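Local coordinates for protein SusD homolog (Bacteroides thetaiotaomicron VPI-5482, PDB 3IV0) that probably takes part in glycan capture at the outer membrane, as characterised SusD relatives do, although its own ligand and precise function are not established, at residues 53-58 with 298-303; 288-293 with 338-343. All coordinates share one frame; numbering follows the deposited sequence.

Interaction 1: residues 53-58 with 298-303; sequences APITAY and PLFCYS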
ATOM      1  N   ALA A  53       6.496 -13.339  -4.157  1.00 11.09           N
ATOM      2  CA  ALA A  53       5.315 -13.812  -4.839  1.00 10.67           C
ATOM      3  C   ALA A  53       5.685 -14.983  -5.778  1.00 11.90           C
ATOM      4  O   ALA A  53       6.792 -14.988  -6.339  1.00 12.45           O
ATOM      5  CB  ALA A  53       4.680 -12.673  -5.646  1.00 12.87           C
ATOM      6  N   PRO A  54       4.767 -15.932  -5.942  1.00 12.86           N
ATOM      7  CA  PRO A  54       4.996 -17.089  -6.832  1.00 13.94           C
ATOM      8  C   PRO A  54       4.752 -16.707  -8.295  1.00 14.80           C
ATOM      9  O   PRO A  54       3.789 -17.153  -8.936  1.00 16.30           O
ATOM     10  CB  PRO A  54       4.006 -18.107  -6.306  1.00 16.24           C
ATOM     11  CG  PRO A  54       2.875 -17.313  -5.834  1.00 14.94           C
ATOM     12  CD  PRO A  54       3.479 -16.039  -5.245  1.00 14.86           C
ATOM     13  N   ILE A  55       5.669 -15.882  -8.804  1.00 13.09           N
ATOM     14  CA  ILE A  55       5.574 -15.309 -10.133  1.00 12.47           C
ATOM     15  C   ILE A  55       6.780 -15.708 -10.966  1.00 13.38           C
ATOM     16  O   ILE A  55       7.878 -15.948 -10.449  1.00 13.86           O
ATOM     17  CB  ILE A  55       5.421 -13.768 -10.076  1.00 14.02           C
ATOM     18  CG1 ILE A  55       6.597 -13.079  -9.389  1.00 13.34           C
ATOM     19  CG2 ILE A  55       4.089 -13.402  -9.434  1.00 14.65           C
ATOM     20  CD1 ILE A  55       6.491 -11.529  -9.461  1.00 12.53           C
ATOM     21  N   THR A  56       6.549 -15.752 -12.275  1.00 15.19           N
ATOM     22  CA  THR A  56       7.582 -16.087 -13.228  1.00 15.21           C
ATOM     23  C   THR A  56       7.510 -15.159 -14.428  1.00 13.93           C
ATOM     24  O   THR A  56       6.429 -14.909 -14.925  1.00 14.16           O
ATOM     25  CB  THR A  56       7.409 -17.542 -13.734  1.00 16.20           C
ATOM     26  OG1 THR A  56       7.387 -18.434 -12.619  1.00 16.97           O
ATOM     27  CG2 THR A  56       8.518 -17.914 -14.678  1.00 19.31           C
ATOM     28  N   ALA A  57       8.658 -14.645 -14.870  1.00 14.36           N
ATOM     29  CA  ALA A  57       8.745 -13.806 -16.068  1.00 14.09           C
ATOM     30  C   ALA A  57       8.565 -14.621 -17.323  1.00 15.69           C
ATOM     31  O   ALA A  57       9.061 -15.733 -17.400  1.00 16.16           O
ATOM     32  CB  ALA A  57      10.079 -13.079 -16.112  1.00 15.71           C
ATOM     33  N   TYR A  58       7.883 -14.056 -18.300  1.00 15.45           N
ATOM     34  CA  TYR A  58       7.809 -14.698 -19.610  1.00 16.72           C
ATOM     35  C   TYR A  58       9.134 -14.564 -20.370  1.00 19.50           C
ATOM     36  O   TYR A  58       9.416 -15.394 -21.219  1.00 20.27           O
ATOM     37  CB  TYR A  58       6.653 -14.128 -20.405  1.00 17.04           C
ATOM     38  CG  TYR A  58       5.314 -14.635 -19.940  1.00 17.22           C
ATOM     39  CD1 TYR A  58       4.803 -15.837 -20.428  1.00 16.91           C
ATOM     40  CD2 TYR A  58       4.535 -13.905 -19.043  1.00 18.62           C
ATOM     41  CE1 TYR A  58       3.591 -16.319 -20.005  1.00 19.66           C
ATOM     42  CE2 TYR A  58       3.306 -14.375 -18.620  1.00 19.17           C
ATOM     43  CZ  TYR A  58       2.823 -15.574 -19.117  1.00 19.18           C
ATOM     44  OH  TYR A  58       1.585 -16.024 -18.688  1.00 21.05           O
ATOM     45  N   PRO A 298       2.399 -10.910 -21.134  1.00 13.90           N
ATOM     46  CA  PRO A 298       2.724  -9.921 -20.090  1.00 14.10           C
ATOM     47  C   PRO A 298       4.134 -10.037 -19.579  1.00 15.23           C
ATOM     48  O   PRO A 298       4.890 -10.896 -19.985  1.00 15.50           O
ATOM     49  CB  PRO A 298       1.760 -10.265 -18.958  1.00 15.90           C
ATOM     50  CG  PRO A 298       0.826 -11.283 -19.467  1.00 20.64           C
ATOM     51  CD  PRO A 298       1.530 -11.974 -20.619  1.00 16.34           C
ATOM     52  N   LEU A 299       4.490  -9.188 -18.618  1.00 13.88           N
ATOM     53  CA  LEU A 299       5.785  -9.303 -17.973  1.00 13.67           C
ATOM     54  C   LEU A 299       5.931 -10.594 -17.166  1.00 13.07           C
ATOM     55  O   LEU A 299       6.969 -11.254 -17.201  1.00 14.17           O
ATOM     56  CB  LEU A 299       5.999  -8.087 -17.045  1.00 14.49           C
ATOM     57  CG  LEU A 299       7.322  -8.059 -16.301  1.00 15.13           C
ATOM     58  CD1 LEU A 299       8.429  -7.701 -17.257  1.00 17.49           C
ATOM     59  CD2 LEU A 299       7.281  -7.014 -15.161  1.00 15.10           C
ATOM     60  N   PHE A 300       4.902 -10.946 -16.396  1.00 13.72           N
ATOM     61  CA  PHE A 300       4.949 -12.129 -15.550  1.00 13.21           C
ATOM     62  C   PHE A 300       3.571 -12.700 -15.302  1.00 12.84           C
ATOM     63  O   PHE A 300       2.562 -12.076 -15.578  1.00 12.82           O
ATOM     64  CB  PHE A 300       5.671 -11.870 -14.203  1.00 13.64           C
ATOM     65  CG  PHE A 300       4.982 -10.875 -13.283  1.00 12.20           C
ATOM     66  CD1 PHE A 300       3.912 -11.257 -12.463  1.00 12.60           C
ATOM     67  CD2 PHE A 300       5.429  -9.583 -13.195  1.00 12.79           C
ATOM     68  CE1 PHE A 300       3.304 -10.362 -11.599  1.00 15.42           C
ATOM     69  CE2 PHE A 300       4.811  -8.671 -12.345  1.00 14.25           C
ATOM     70  CZ  PHE A 300       3.767  -9.059 -11.543  1.00 13.41           C
ATOM     71  N   CYS A 301       3.567 -13.910 -14.767  1.00 13.38           N
ATOM     72  CA  CYS A 301       2.343 -14.548 -14.340  1.00 14.06           C
ATOM     73  C   CYS A 301       2.519 -15.256 -13.006  1.00 13.00           C
ATOM     74  O   CYS A 301       3.614 -15.609 -12.606  1.00 15.52           O
ATOM     75  CB  CYS A 301       1.837 -15.547 -15.399  1.00 15.44           C
ATOM     76  SG  CYS A 301       2.893 -16.972 -15.716  1.00 19.42           S
ATOM     77  N   TYR A 302       1.384 -15.486 -12.359  1.00 14.24           N
ATOM     78  CA  TYR A 302       1.308 -16.211 -11.102  1.00 14.93           C
ATOM     79  C   TYR A 302       1.194 -17.705 -11.346  1.00 13.78           C
ATOM     80  O   TYR A 302       0.511 -18.132 -12.282  1.00 14.84           O
ATOM     81  CB  TYR A 302       0.057 -15.772 -10.330  1.00 15.99           C
ATOM     82  CG  TYR A 302       0.242 -14.431  -9.630  1.00 13.01           C
ATOM     83  CD1 TYR A 302       0.091 -13.259 -10.332  1.00 13.64           C
ATOM     84  CD2 TYR A 302       0.644 -14.372  -8.315  1.00 13.43           C
ATOM     85  CE1 TYR A 302       0.271 -12.034  -9.711  1.00 13.49           C
ATOM     86  CE2 TYR A 302       0.834 -13.126  -7.678  1.00 13.56           C
ATOM     87  CZ  TYR A 302       0.636 -11.990  -8.400  1.00 14.45           C
ATOM     88  OH  TYR A 302       0.818 -10.756  -7.816  1.00 14.95           O
ATOM     89  N   SER A 303       1.827 -18.476 -10.496  1.00 14.14           N
ATOM     90  CA  SER A 303       1.658 -19.932 -10.479  1.00 15.60           C
ATOM     91  C   SER A 303       0.193 -20.337 -10.505  1.00 15.97           C
ATOM     92  O   SER A 303      -0.611 -19.882  -9.712  1.00 16.61           O
ATOM     93  CB  SER A 303       2.322 -20.471  -9.212  1.00 18.19           C
ATOM     94  OG  SER A 303       1.875 -21.750  -8.853  1.00 20.96           O
TER
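Strands 55-57 and 300-302 run antiparallel, with N-to-C directions 155° apart and axes approaching to 4.6 Å, and four backbone hydrogen bonds join the two segments. Thr-56 and Cys-301 form the hydrogen-bonded pair: Thr-56 N meets Cys-301 O nearly along the C=O axis, and Cys-301 N returns a bond to Thr-56 O in the carbonyl plane. Beyond the strands, Ser-303 N reaches Pro-54 O at 2.8 Å, whereas Tyr-58 N approaches Leu-299 O from above the carbonyl plane, at 3.1 Å.

Ile-55, Ala-57, Phe-300 and Tyr-302 share one face, where Ile-55 divides its branches between two rings. Ile-55 CG2 sits over the centre of the Tyr-302 ring, 3.7 Å from the centroid, and CD1 over a face of the Phe-300 ring, 4.0 Å from that centroid; both are CH-pi contacts. CG1 sits crowded between backbone N and carbonyl carbon (chi1 60°), sending CD1 to Phe-300, while CG2, beside the backbone N, meets Tyr-302. Val-65 of helix 63-69 packs against Ile-55, Ala-57 and Phe-300.

Tyr-58 carries its ring, CG anti to the carbonyl carbon (chi1 -75°), back across the partner segment, so that CE2 comes within 3.6 Å of Pro-298 CD. Tyr-58 OH lies 3.3 Å from Cys-301 CB, and Cys-301 SG makes an oblique sulfur-aromatic contact, 4.4 Å from the ring centroid. The hydroxyl is hydrogen-bonded to Lys-339 N. An alanine in place of Tyr-58 would remove ring and hydroxyl, and would probably loosen the packing on Pro-298 and Cys-301 and the hold on loop 338-343.

The strands, far apart in sequence, pair as a two-stranded antiparallel ribbon within a largely helical SusD-family fold, and Ser-303 serves as N-cap of helix 304-310, its OG bonded to Tyr-306 N.

Interaction 2: residues 288-293 with 338-343; sequences VSYSCL and PKEIKK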
ATOM      1  N   VAL A 288       0.851  -7.409 -15.744  1.00 12.39           N
ATOM      2  CA  VAL A 288       0.144  -8.689 -15.794  1.00 12.59           C
ATOM      3  C   VAL A 288      -0.905  -8.714 -16.897  1.00 12.96           C
ATOM      4  O   VAL A 288      -1.751  -9.602 -16.914  1.00 14.25           O
ATOM      5  CB  VAL A 288      -0.518  -9.055 -14.446  1.00 13.22           C
ATOM      6  CG1 VAL A 288       0.576  -9.234 -13.402  1.00 15.30           C
ATOM      7  CG2 VAL A 288      -1.507  -8.005 -14.037  1.00 13.60           C
ATOM      8  N   SER A 289      -0.828  -7.799 -17.842  1.00 13.66           N
ATOM      9  CA  SER A 289      -1.774  -7.719 -18.966  1.00 13.38           C
ATOM     10  C   SER A 289      -1.050  -7.805 -20.284  1.00 14.20           C
ATOM     11  O   SER A 289       0.108  -7.401 -20.386  1.00 14.14           O
ATOM     12  CB  SER A 289      -2.528  -6.384 -18.928  1.00 14.02           C
ATOM     13  OG  SER A 289      -3.274  -6.248 -17.724  1.00 14.31           O
ATOM     14  N   TYR A 290      -1.734  -8.315 -21.310  1.00 15.35           N
ATOM     15  CA  TYR A 290      -1.165  -8.314 -22.657  1.00 15.58           C
ATOM     16  C   TYR A 290      -2.166  -7.970 -23.755  1.00 15.50           C
ATOM     17  O   TYR A 290      -1.810  -7.279 -24.695  1.00 16.50           O
ATOM     18  CB  TYR A 290      -0.467  -9.660 -22.973  1.00 19.49           C
ATOM     19  CG  TYR A 290      -1.398 -10.842 -23.175  1.00 20.24           C
ATOM     20  CD1 TYR A 290      -1.830 -11.618 -22.111  1.00 20.58           C
ATOM     21  CD2 TYR A 290      -1.846 -11.185 -24.450  1.00 20.91           C
ATOM     22  CE1 TYR A 290      -2.689 -12.674 -22.294  1.00 25.47           C
ATOM     23  CE2 TYR A 290      -2.714 -12.242 -24.635  1.00 22.09           C
ATOM     24  CZ  TYR A 290      -3.126 -12.983 -23.564  1.00 24.57           C
ATOM     25  OH  TYR A 290      -3.988 -14.047 -23.731  1.00 26.73           O
ATOM     26  N   SER A 291      -3.391  -8.462 -23.638  1.00 16.53           N
ATOM     27  CA  SER A 291      -4.299  -8.428 -24.792  1.00 18.02           C
ATOM     28  C   SER A 291      -4.726  -6.992 -25.113  1.00 20.71           C
ATOM     29  O   SER A 291      -4.920  -6.621 -26.273  1.00 22.17           O
ATOM     30  CB  SER A 291      -5.501  -9.337 -24.561  1.00 18.20           C
ATOM     31  OG  SER A 291      -6.304  -8.919 -23.472  1.00 19.53           O
ATOM     32  N   CYS A 292      -4.839  -6.156 -24.090  1.00 19.42           N
ATOM     33  CA  CYS A 292      -5.211  -4.752 -24.301  1.00 20.64           C
ATOM     34  C   CYS A 292      -4.016  -3.825 -24.516  1.00 20.40           C
ATOM     35  O   CYS A 292      -4.194  -2.639 -24.774  1.00 22.51           O
ATOM     36  CB  CYS A 292      -6.039  -4.268 -23.110  1.00 20.87           C
ATOM     37  SG  CYS A 292      -5.163  -4.422 -21.513  1.00 20.95           S
ATOM     38  N   LEU A 293      -2.798  -4.368 -24.440  1.00 21.21           N
ATOM     39  CA  LEU A 293      -1.564  -3.591 -24.594  1.00 21.22           C
ATOM     40  C   LEU A 293      -0.843  -3.924 -25.893  1.00 20.80           C
ATOM     41  O   LEU A 293       0.272  -3.466 -26.131  1.00 20.47           O
ATOM     42  CB  LEU A 293      -0.607  -3.860 -23.404  1.00 18.10           C
ATOM     43  CG  LEU A 293      -1.063  -3.481 -21.989  1.00 17.27           C
ATOM     44  CD1 LEU A 293      -0.001  -3.865 -20.965  1.00 17.12           C
ATOM     45  CD2 LEU A 293      -1.400  -1.980 -21.927  1.00 20.68           C
ATOM     46  N   PRO A 338       0.026 -17.392 -22.862  1.00 21.48           N
ATOM     47  CA  PRO A 338       0.056 -16.463 -21.726  1.00 21.72           C
ATOM     48  C   PRO A 338      -1.249 -16.374 -20.963  1.00 22.00           C
ATOM     49  O   PRO A 338      -2.289 -16.742 -21.472  1.00 21.76           O
ATOM     50  CB  PRO A 338       0.347 -15.136 -22.401  1.00 22.86           C
ATOM     51  CG  PRO A 338      -0.281 -15.251 -23.740  1.00 24.95           C
ATOM     52  CD  PRO A 338      -0.023 -16.679 -24.148  1.00 21.77           C
ATOM     53  N   LYS A 339      -1.199 -15.833 -19.748  1.00 19.74           N
ATOM     54  CA  LYS A 339      -2.420 -15.555 -19.011  1.00 17.85           C
ATOM     55  C   LYS A 339      -2.311 -14.171 -18.384  1.00 14.88           C
ATOM     56  O   LYS A 339      -1.200 -13.681 -18.166  1.00 17.44           O
ATOM     57  CB  LYS A 339      -2.702 -16.587 -17.951  1.00 18.66           C
ATOM     58  CG  LYS A 339      -1.662 -16.718 -16.904  1.00 21.73           C
ATOM     59  CD  LYS A 339      -2.074 -17.865 -15.987  1.00 22.85           C
ATOM     60  CE  LYS A 339      -1.107 -18.120 -14.893  1.00 23.36           C
ATOM     61  NZ  LYS A 339      -1.631 -19.192 -13.954  1.00 18.96           N
ATOM     62  N   GLU A 340      -3.452 -13.546 -18.189  1.00 13.73           N
ATOM     63  CA  GLU A 340      -3.467 -12.168 -17.700  1.00 14.61           C
ATOM     64  C   GLU A 340      -4.482 -11.976 -16.610  1.00 15.13           C
ATOM     65  O   GLU A 340      -5.408 -12.758 -16.434  1.00 15.27           O
ATOM     66  CB  GLU A 340      -3.708 -11.194 -18.836  1.00 16.99           C
ATOM     67  CG  GLU A 340      -4.999 -11.374 -19.584  1.00 16.75           C
ATOM     68  CD  GLU A 340      -5.115 -10.474 -20.802  1.00 18.22           C
ATOM     69  OE1 GLU A 340      -4.249  -9.581 -21.014  1.00 17.03           O
ATOM     70  OE2 GLU A 340      -6.104 -10.670 -21.566  1.00 19.93           O
ATOM     71  N   ILE A 341      -4.276 -10.902 -15.841  1.00 13.78           N
ATOM     72  CA  ILE A 341      -5.185 -10.489 -14.787  1.00 12.93           C
ATOM     73  C   ILE A 341      -5.869  -9.209 -15.239  1.00 12.44           C
ATOM     74  O   ILE A 341      -5.174  -8.267 -15.629  1.00 13.49           O
ATOM     75  CB  ILE A 341      -4.386 -10.244 -13.493  1.00 13.80           C
ATOM     76  CG1 ILE A 341      -3.829 -11.575 -13.011  1.00 14.62           C
ATOM     77  CG2 ILE A 341      -5.254  -9.566 -12.448  1.00 14.11           C
ATOM     78  CD1 ILE A 341      -2.836 -11.465 -11.837  1.00 17.17           C
ATOM     79  N   LYS A 342      -7.191  -9.176 -15.217  1.00 12.95           N
ATOM     80  CA  LYS A 342      -7.980  -8.092 -15.767  1.00 13.27           C
ATOM     81  C   LYS A 342      -8.712  -7.237 -14.707  1.00 11.29           C
ATOM     82  O   LYS A 342      -9.458  -6.311 -15.008  1.00 12.53           O
ATOM     83  CB  LYS A 342      -8.990  -8.644 -16.777  1.00 14.22           C
ATOM     84  CG  LYS A 342     -10.009  -9.520 -16.198  1.00 16.71           C
ATOM     85  CD  LYS A 342     -10.950 -10.036 -17.323  1.00 23.78           C
ATOM     86  CE  LYS A 342     -12.007 -10.969 -16.781  1.00 27.44           C
ATOM     87  NZ  LYS A 342     -12.848 -11.510 -17.875  1.00 29.92           N
ATOM     88  N   LYS A 343      -8.384  -7.528 -13.457  1.00 11.73           N
ATOM     89  CA  LYS A 343      -8.972  -6.863 -12.285  1.00 11.53           C
ATOM     90  C   LYS A 343      -8.977  -5.345 -12.398  1.00 11.59           C
ATOM     91  O   LYS A 343      -9.942  -4.714 -12.048  1.00 12.44           O
ATOM     92  CB  LYS A 343      -8.168  -7.254 -11.032  1.00 11.78           C
ATOM     93  CG  LYS A 343      -8.579  -6.544  -9.740  1.00 12.34           C
ATOM     94  CD  LYS A 343      -7.851  -7.094  -8.548  1.00 10.39           C
ATOM     95  CE  LYS A 343      -8.169  -6.271  -7.302  1.00 10.08           C
ATOM     96  NZ  LYS A 343      -7.476  -6.781  -6.092  1.00 10.93           N
TER
HETATM   97  O   HOH W   1      -6.819 -13.279 -21.902  1.00 36.11           O
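The ring of Tyr-290 is flanked on both faces: Pro-338 CG lies over one, 3.9 Å from the centroid in a CH-pi contact, and the Glu-340 carboxylate stacks over the other, its plane 28° from that of the ring. Ser-291 CB also lies on the carboxylate side, offset toward the rim, while the carbonyl carbon of Lys-339 stands at the ring edge.

Glu-340 puts CG in the crowded position (chi1 60°) and is extended beyond it, which carries the carboxylate to two successive amides. Glu-340 OE1 accepts from Tyr-290 N at 2.8 Å, nearly along the C-O axis. That bond is almost straight (173°). Through its syn lone pair Glu-340 OE1 also accepts from Ser-291 N, at 3.0 Å. Ser-291 OG donates to Glu-340 OE2, again on the syn side, at 2.6 Å. Ser-291 thus grips both oxygens in a bidentate interaction, N-H to OE1 and O-H to OE2, that fastens the loop between helix 284-287 and strand 300-302 to the loop preceding strand 348-350. A water donates to Glu-340 OE2 at 2.7 Å, and this set of donors probably favours the ionised carboxylate.

Farther along, Ile-341 N bonds to Val-288 O from above the carbonyl plane, at 3.0 Å. Beside this bond, Val-288 CG2 meets Ile-341 CB at 3.7 Å. Ser-289 OG is hydrogen-bonded to Ser-285 O and Trp-345 NE1, and the side chain of Trp-345 also touches Ser-291 and Glu-340.

Interactions 1 and 2 have centres 12 Å apart and meet directly through the start of segment 338-343. A hydrogen bond between Tyr-58 OH and Lys-339 N, 3.0 Å long, joins them; Pro-298 CG adds a contact to Lys-339 O at 3.4 Å. Pro-338, the residue that covers one face of Tyr-290, also has its CA 3.4 Å from Tyr-58 OH. Val-288 also touches Phe-300, and Ile-341 touches Tyr-302, so hydrophobic packing continues from one contact to the other. The segments alternate along the chain, so the two contacts cross in sequence. A 1,2-ethanediol, probably from crystallisation, lies about 4 Å from the Leu-299 side chain.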